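PDB 4MUQ: D,D-dipeptidase/D,D-carboxypeptidase from Enterococcus faecalis, which hydrolyses D-alanyl-D-alanine dipeptides in a zinc-dependent manner and probably also acts as a carboxypeptidase, contributing to vancomycin resistance. Local coordinates for residues R170-P175 with F185-Y190; L18-K23 with T149-R154. All blocks are in the same frame, centred on the assembly; numbering follows the deposited sequence. Where two conformers were deposited one is given.

Contact 1: R170-P175 with F185-Y190; sequences RYVGYP and FSLEEY
Leu187, in the first turn of helix 187-194, meets Arg170, in strand 168-171, and Val172, in the loop just beyond it. This strand belongs to the antiparallel sheet of the Hedgehog/DD-peptidase fold. The Leu187 side chain carries the helix side of the contact. CB points toward the strand. CG stands anti to the backbone N (chi1 -175°), and from there the two methyls reach Val172 and Arg170. At CG the chain forks. Leu187 CD1 packs against Val172 CG1 at 3.9 Å, methyl to methyl, and the two side chains run past each other in opposite directions. CD2 goes to Arg170. Leu187 CD2 lies over one face of the Arg170 guanidinium, 3.5 Å from Arg170 NH1, and the two side chains cross at about a right angle. No hydrogen bond joins the two segments.

Arg170 is held from other directions. Its chain bends at chi2 (65°). Arg170 NE donates to Tyr171 O at 2.8 Å. The acceptor lies close to the guanidinium plane, but the donor stands well above the carbonyl plane. Arg170 NH1 forms a salt bridge with Glu107, and NH2 bonds to the carbonyls of Asn17 and Leu19. These partners fix the rotation of the buried guanidinium.

The helix itself starts with a capping box. Glu189 N donates to Ser186 OG at 3.2 Å. In return Glu189 OE1 takes two bonds from Ser186, both on its anti side, and also pairs with Lys156. Ser186 N reaches Glu189 OE1 at 2.9 Å. Ser186 OG donates to Glu189 OE1 at 2.8 Å.

Contact 2: L18-K23 with T149-R154; sequences LLLVNK and TQRYAR. With PE3 (3,6,9,12,15,18,21,24,27,30,33,36,39-tridecaoxahentetracontane-1,41-diol), chain H; LY0 ((2R)-3-[(R)-[(1R)-1-aminoethyl](hydroxy)phosphoryl]-2-methylpropanoic acid), chain C; 2D8 ((2R)-3-[(R)-[(1S)-1-aminoethyl](hydroxy)phosphoryl]-2-methylpropanoic acid), chain D.
Leu20 CD1 comes within 3.4 Å of Arg151 NH2, the one tight spot between the two segments. The side chains cross at about a right angle, and the methyl approaches the guanidinium obliquely. Arg151 CG, anti to the backbone N (chi1 -176°), sits 3.4 Å above the plane of the Tyr152 ring, over its centre. The chain then bends at chi2, and Tyr152 CE1 lies over one face of the guanidinium.

Beyond this point the contact is loose, and two waters bridge the segments. No direct hydrogen bond spans it. Water 1 lies at the edge of the Arg151 guanidinium, in its plane, and accepts from Arg151 NH2 at 2.9 Å and from Val21 N at 2.9 Å. Water 2 lies at the edge of the Tyr152 ring. Water 2 donates to Val21 O at 2.8 Å and is hydrogen-bonded to Tyr152 OH at 2.7 Å. Farther along, a polyethylene glycol fragment lies beside Asn22 and Lys23.

Tyr152 belongs to the ligand pocket. Tyr152 OH is 3.7 Å from C7 of the phosphinate, whose two diastereomers (LY0 and 2D8) are modelled in the same place. The Tyr152 ring meets that of the zinc ligand His168. Arg151 pairs with Glu107 through NE and with Glu188 through NH1. These two carboxylates probably balance its buried charge, while the waters couple the loop backbone to a wall of the active site.

In the fold
Along the chain, both segments of contact 2 precede those of contact 1, and the contact centres lie about 7 Å apart. Strands 148-150 and 168-171 lie side by side in one antiparallel sheet, and each supplies part of a contact. A backbone bond from Thr149 N to Arg170 O, 2.9 Å long, ties the two strands. The N-terminal loop 18-23 and helix 187-194 also meet, with Leu20 CD1 packing 3.6 Å from Glu188 OE2. Glu107 pairs with both Arg170 and Arg151, so one carboxylate serves both contacts. Strand 168-171 begins with the zinc ligand His168. Together the contacts pack loop 18-23 and helix 187-194 near the zinc site, with the side chains of Arg151 and Arg170 about 8 and 9 Å from the ion.

Contact 1: R170-P175 with F185-Y190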
loop_
_atom_site.group_PDB
_atom_site.type_symbol
_atom_site.label_atom_id
_atom_site.label_comp_id
_atom_site.label_asym_id
_atom_site.label_seq_id
_atom_site.Cartn_x
_atom_site.Cartn_y
_atom_site.Cartn_z
ATOM N N ARG A 170 1.918 -4.201 -0.696
ATOM C CA ARG A 170 1.584 -2.817 -0.375
ATOM C C ARG A 170 0.464 -2.772 0.654
ATOM O O ARG A 170 -0.560 -3.451 0.489
ATOM C CB ARG A 170 1.155 -2.094 -1.661
ATOM C CG ARG A 170 0.386 -0.780 -1.461
ATOM C CD ARG A 170 1.202 0.317 -0.805
ATOM N NE ARG A 170 0.300 1.417 -0.458
ATOM C CZ ARG A 170 0.007 2.433 -1.262
ATOM N NH1 ARG A 170 0.578 2.543 -2.452
ATOM N NH2 ARG A 170 -0.866 3.357 -0.859
ATOM N N TYR A 171 0.668 -2.011 1.725
ATOM C CA TYR A 171 -0.396 -1.785 2.693
ATOM C C TYR A 171 -1.312 -0.672 2.205
ATOM O O TYR A 171 -0.849 0.451 1.956
ATOM C CB TYR A 171 0.191 -1.400 4.041
ATOM C CG TYR A 171 -0.845 -1.219 5.118
ATOM C CD1 TYR A 171 -1.359 -2.313 5.784
ATOM C CD2 TYR A 171 -1.302 0.046 5.462
ATOM C CE1 TYR A 171 -2.307 -2.156 6.778
ATOM C CE2 TYR A 171 -2.244 0.218 6.467
ATOM C CZ TYR A 171 -2.741 -0.892 7.114
ATOM O OH TYR A 171 -3.688 -0.751 8.110
ATOM N N VAL A 172 -2.608 -0.981 2.091
ATOM C CA VAL A 172 -3.639 0.024 1.794
ATOM C C VAL A 172 -4.632 0.147 2.936
ATOM O O VAL A 172 -5.415 1.104 2.987
ATOM C CB VAL A 172 -4.404 -0.278 0.490
ATOM C CG1 VAL A 172 -3.495 -0.081 -0.714
ATOM C CG2 VAL A 172 -4.992 -1.686 0.510
ATOM N N GLY A 173 -4.610 -0.811 3.856
ATOM C CA GLY A 173 -5.554 -0.840 4.954
ATOM C C GLY A 173 -6.798 -1.658 4.658
ATOM O O GLY A 173 -7.219 -1.787 3.506
ATOM N N TYR A 174 -7.371 -2.222 5.709
ATOM C CA TYR A 174 -8.646 -2.920 5.619
ATOM C C TYR A 174 -9.754 -1.866 5.667
ATOM O O TYR A 174 -9.646 -0.890 6.407
ATOM C CB TYR A 174 -8.760 -3.863 6.814
ATOM C CG TYR A 174 -9.945 -4.793 6.795
ATOM C CD1 TYR A 174 -9.886 -6.012 6.118
ATOM C CD2 TYR A 174 -11.113 -4.469 7.468
ATOM C CE1 TYR A 174 -10.967 -6.870 6.103
ATOM C CE2 TYR A 174 -12.204 -5.330 7.460
ATOM C CZ TYR A 174 -12.118 -6.525 6.775
ATOM O OH TYR A 174 -13.196 -7.384 6.763
ATOM N N PRO A 175 -10.849 -2.060 4.906
ATOM C CA PRO A 175 -11.203 -3.209 4.061
ATOM C C PRO A 175 -10.802 -3.034 2.599
ATOM O O PRO A 175 -11.153 -3.886 1.770
ATOM C CB PRO A 175 -12.729 -3.229 4.165
ATOM C CG PRO A 175 -13.084 -1.767 4.226
ATOM C CD PRO A 175 -11.966 -1.102 5.016
ATOM N N PHE A 185 -8.644 -6.376 -8.289
ATOM C CA PHE A 185 -8.173 -5.041 -8.663
ATOM C C PHE A 185 -6.718 -4.809 -8.318
ATOM O O PHE A 185 -6.286 -5.120 -7.207
ATOM C CB PHE A 185 -8.953 -3.971 -7.892
ATOM C CG PHE A 185 -10.342 -3.716 -8.393
ATOM C CD1 PHE A 185 -10.722 -4.046 -9.682
ATOM C CD2 PHE A 185 -11.272 -3.115 -7.549
ATOM C CE1 PHE A 185 -12.019 -3.777 -10.125
ATOM C CE2 PHE A 185 -12.562 -2.844 -7.977
ATOM C CZ PHE A 185 -12.937 -3.177 -9.262
ATOM N N SER A 186 -5.985 -4.210 -9.251
ATOM C CA SER A 186 -4.748 -3.513 -8.929
ATOM C C SER A 186 -5.113 -2.232 -8.184
ATOM O O SER A 186 -6.278 -1.803 -8.206
ATOM C CB SER A 186 -4.002 -3.141 -10.209
ATOM O OG SER A 186 -4.755 -2.221 -10.994
ATOM N N LEU A 187 -4.132 -1.596 -7.563
ATOM C CA LEU A 187 -4.393 -0.322 -6.890
ATOM C C LEU A 187 -4.855 0.748 -7.882
ATOM O O LEU A 187 -5.714 1.565 -7.544
ATOM C CB LEU A 187 -3.188 0.142 -6.064
ATOM C CG LEU A 187 -3.421 1.406 -5.220
ATOM C CD1 LEU A 187 -4.605 1.242 -4.245
ATOM C CD2 LEU A 187 -2.152 1.731 -4.462
ATOM N N GLU A 188 -4.313 0.734 -9.100
ATOM C CA GLU A 188 -4.773 1.636 -10.166
ATOM C C GLU A 188 -6.277 1.489 -10.393
ATOM O O GLU A 188 -7.010 2.482 -10.455
ATOM C CB GLU A 188 -4.039 1.339 -11.477
ATOM C CG GLU A 188 -2.603 1.893 -11.554
ATOM C CD GLU A 188 -1.565 1.092 -10.772
ATOM O OE1 GLU A 188 -1.864 -0.031 -10.310
ATOM O OE2 GLU A 188 -0.436 1.614 -10.620
ATOM N N GLU A 189 -6.732 0.248 -10.523
ATOM C CA GLU A 189 -8.143 -0.004 -10.751
ATOM C C GLU A 189 -8.999 0.441 -9.570
ATOM O O GLU A 189 -10.052 1.041 -9.773
ATOM C CB GLU A 189 -8.367 -1.480 -11.072
ATOM C CG GLU A 189 -7.913 -1.876 -12.467
ATOM C CD GLU A 189 -7.735 -3.369 -12.611
ATOM O OE1 GLU A 189 -6.812 -3.908 -11.966
ATOM O OE2 GLU A 189 -8.517 -3.999 -13.360
ATOM N N TYR A 190 -8.545 0.157 -8.352
ATOM C CA TYR A 190 -9.295 0.543 -7.160
ATOM C C TYR A 190 -9.412 2.066 -7.051
ATOM O O TYR A 190 -10.453 2.594 -6.660
ATOM C CB TYR A 190 -8.658 -0.044 -5.898
ATOM C CG TYR A 190 -9.490 0.187 -4.656
ATOM C CD1 TYR A 190 -10.763 -0.344 -4.548
ATOM C CD2 TYR A 190 -8.999 0.939 -3.588
ATOM C CE1 TYR A 190 -11.539 -0.132 -3.420
ATOM C CE2 TYR A 190 -9.769 1.147 -2.444
ATOM C CZ TYR A 190 -11.037 0.606 -2.374
ATOM O OH TYR A 190 -11.824 0.789 -1.255
#

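Contact 2: L18-K23 with T149-R154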
loop_
_atom_site.group_PDB
_atom_site.type_symbol
_atom_site.label_atom_id
_atom_site.label_comp_id
_atom_site.label_asym_id
_atom_site.label_seq_id
_atom_site.Cartn_x
_atom_site.Cartn_y
_atom_site.Cartn_z
ATOM N N LEU A 18 -3.822 5.331 1.063
ATOM C CA LEU A 18 -4.316 4.977 -0.267
ATOM C C LEU A 18 -3.658 5.735 -1.417
ATOM O O LEU A 18 -4.195 5.772 -2.527
ATOM C CB LEU A 18 -5.839 5.119 -0.329
ATOM C CG LEU A 18 -6.597 4.029 0.428
ATOM C CD1 LEU A 18 -8.032 4.439 0.704
ATOM C CD2 LEU A 18 -6.572 2.753 -0.406
ATOM N N LEU A 19 -2.482 6.311 -1.181
ATOM C CA LEU A 19 -1.781 6.987 -2.260
ATOM C C LEU A 19 -1.520 6.051 -3.421
ATOM O O LEU A 19 -0.950 4.965 -3.243
ATOM C CB LEU A 19 -0.423 7.514 -1.785
ATOM C CG LEU A 19 -0.470 8.536 -0.658
ATOM C CD1 LEU A 19 0.946 8.883 -0.240
ATOM C CD2 LEU A 19 -1.250 9.797 -1.071
ATOM N N LEU A 20 -1.877 6.482 -4.624
ATOM C CA LEU A 20 -1.441 5.776 -5.817
ATOM C C LEU A 20 -0.127 6.379 -6.302
ATOM O O LEU A 20 -0.098 7.520 -6.779
ATOM C CB LEU A 20 -2.501 5.873 -6.913
ATOM C CG LEU A 20 -2.119 5.197 -8.234
ATOM C CD1 LEU A 20 -1.834 3.709 -8.033
ATOM C CD2 LEU A 20 -3.216 5.372 -9.249
ATOM N N VAL A 21 0.965 5.629 -6.155
ATOM C CA VAL A 21 2.299 6.095 -6.524
ATOM C C VAL A 21 2.796 5.206 -7.651
ATOM O O VAL A 21 2.922 3.989 -7.480
ATOM C CB VAL A 21 3.281 5.993 -5.343
ATOM C CG1 VAL A 21 4.673 6.477 -5.751
ATOM C CG2 VAL A 21 2.764 6.807 -4.163
ATOM N N ASN A 22 2.998 5.787 -8.823
ATOM C CA ASN A 22 3.438 5.018 -9.986
ATOM C C ASN A 22 4.118 5.962 -10.974
ATOM O O ASN A 22 4.400 7.121 -10.629
ATOM C CB ASN A 22 2.285 4.187 -10.587
ATOM C CG ASN A 22 1.195 5.034 -11.223
ATOM O OD1 ASN A 22 1.392 6.216 -11.516
ATOM N ND2 ASN A 22 0.048 4.424 -11.461
ATOM N N LYS A 23 4.389 5.502 -12.190
ATOM C CA LYS A 23 5.090 6.337 -13.161
ATOM C C LYS A 23 4.331 7.634 -13.433
ATOM O O LYS A 23 4.936 8.689 -13.607
ATOM C CB LYS A 23 5.326 5.587 -14.473
ATOM C CG LYS A 23 6.118 6.386 -15.496
ATOM C CD LYS A 23 6.232 5.642 -16.819
ATOM C CE LYS A 23 7.032 6.446 -17.833
ATOM N NZ LYS A 23 6.952 5.850 -19.197
ATOM N N THR A 149 -1.919 -5.958 -0.003
ATOM C CA THR A 149 -2.235 -6.486 -1.325
ATOM C C THR A 149 -0.930 -6.809 -2.057
ATOM O O THR A 149 0.066 -6.106 -1.877
ATOM C CB THR A 149 -3.108 -5.482 -2.143
ATOM O OG1 THR A 149 -3.656 -6.135 -3.295
ATOM C CG2 THR A 149 -2.316 -4.242 -2.578
ATOM N N GLN A 150 -0.920 -7.844 -2.887
ATOM C CA GLN A 150 0.243 -8.051 -3.747
ATOM C C GLN A 150 0.130 -7.031 -4.876
ATOM O O GLN A 150 -0.857 -6.993 -5.617
ATOM C CB GLN A 150 0.289 -9.460 -4.308
ATOM C CG GLN A 150 1.578 -9.726 -5.064
ATOM C CD GLN A 150 1.577 -11.062 -5.743
ATOM O OE1 GLN A 150 0.975 -12.026 -5.261
ATOM N NE2 GLN A 150 2.236 -11.132 -6.889
ATOM N N ARG A 151 1.137 -6.187 -4.989
ATOM C CA ARG A 151 1.014 -4.965 -5.771
ATOM C C ARG A 151 1.049 -5.145 -7.281
ATOM O O ARG A 151 0.293 -4.464 -8.002
ATOM C CB ARG A 151 2.089 -3.979 -5.325
ATOM C CG ARG A 151 2.024 -2.608 -5.990
ATOM C CD ARG A 151 0.726 -1.906 -5.642
ATOM N NE ARG A 151 0.662 -0.557 -6.208
ATOM C CZ ARG A 151 0.216 -0.270 -7.428
ATOM N NH1 ARG A 151 -0.176 -1.233 -8.250
ATOM N NH2 ARG A 151 0.180 0.996 -7.824
ATOM N N TYR A 152 1.909 -6.049 -7.760
ATOM C CA TYR A 152 2.249 -6.123 -9.175
ATOM C C TYR A 152 1.974 -7.510 -9.719
ATOM O O TYR A 152 2.818 -8.411 -9.661
ATOM C CB TYR A 152 3.728 -5.743 -9.380
ATOM C CG TYR A 152 4.082 -4.354 -8.891
ATOM C CD1 TYR A 152 3.474 -3.221 -9.428
ATOM C CD2 TYR A 152 5.028 -4.165 -7.892
ATOM C CE1 TYR A 152 3.781 -1.952 -8.972
ATOM C CE2 TYR A 152 5.356 -2.887 -7.439
ATOM C CZ TYR A 152 4.725 -1.782 -7.983
ATOM O OH TYR A 152 5.022 -0.506 -7.539
ATOM N N ALA A 153 0.770 -7.690 -10.247
ATOM C CA ALA A 153 0.367 -8.970 -10.809
ATOM C C ALA A 153 0.725 -9.082 -12.286
ATOM O O ALA A 153 0.790 -8.076 -12.999
ATOM C CB ALA A 153 -1.138 -9.155 -10.624
ATOM N N ARG A 154 0.933 -10.308 -12.763
ATOM C CA ARG A 154 1.223 -10.524 -14.172
ATOM C C ARG A 154 0.115 -9.973 -15.079
ATOM O O ARG A 154 0.396 -9.373 -16.120
ATOM C CB ARG A 154 1.470 -12.014 -14.456
ATOM C CG ARG A 154 1.850 -12.314 -15.896
ATOM C CD ARG A 154 2.140 -13.794 -16.089
ATOM N NE ARG A 154 1.022 -14.605 -15.616
ATOM C CZ ARG A 154 1.039 -15.927 -15.501
ATOM N NH1 ARG A 154 2.123 -16.605 -15.826
ATOM N NH2 ARG A 154 -0.038 -16.566 -15.053
HETATM O O43 PE3 H . -0.322 5.214 -18.800
HETATM C C42 PE3 H . -0.022 4.293 -17.748
HETATM C C41 PE3 H . 1.135 3.346 -18.112
HETATM O O40 PE3 H . 1.344 2.495 -16.959
HETATM C C39 PE3 H . 1.616 3.457 -15.941
HETATM C C38 PE3 H . 1.852 3.051 -14.528
HETATM O O37 PE3 H . 2.050 4.339 -13.936
HETATM P P LY0 C . 10.916 -3.563 -6.031
HETATM C C1 LY0 C . 13.428 -3.120 -6.665
HETATM N N1 LY0 C . 12.500 -5.079 -7.544
HETATM C C2 LY0 C . 12.540 -4.310 -6.364
HETATM C C4 LY0 C . 10.343 -2.625 -7.475
HETATM C C5 LY0 C . 9.349 -1.549 -7.157
HETATM C C6 LY0 C . 10.069 -0.314 -6.640
HETATM C C7 LY0 C . 8.542 -1.258 -8.409
HETATM O O31 LY0 C . 11.060 -2.572 -4.853
HETATM O O32 LY0 C . 9.917 -4.668 -5.554
HETATM O O61 LY0 C . 9.476 0.366 -5.819
HETATM O O62 LY0 C . 11.171 -0.036 -7.080
HETATM C C4 2D8 D . 10.332 -2.623 -7.476
HETATM C C5 2D8 D . 9.345 -1.547 -7.156
HETATM C C6 2D8 D . 10.069 -0.313 -6.639
HETATM C C7 2D8 D . 8.540 -1.256 -8.410
HETATM N N1 2D8 D . 12.904 -5.197 -5.445
HETATM P P 2D8 D . 10.910 -3.563 -6.036
HETATM C C1 2D8 D . 13.432 -3.154 -6.667
HETATM C C2 2D8 D . 12.495 -4.330 -6.475
HETATM O O31 2D8 D . 11.078 -2.573 -4.860
HETATM O O32 2D8 D . 9.918 -4.670 -5.553
HETATM O O61 2D8 D . 9.476 0.367 -5.819
HETATM O O62 2D8 D . 11.171 -0.036 -7.080
HETATM O O HOH W 1 1.192 2.805 -5.771
HETATM O O HOH W 2 3.931 1.653 -8.747
#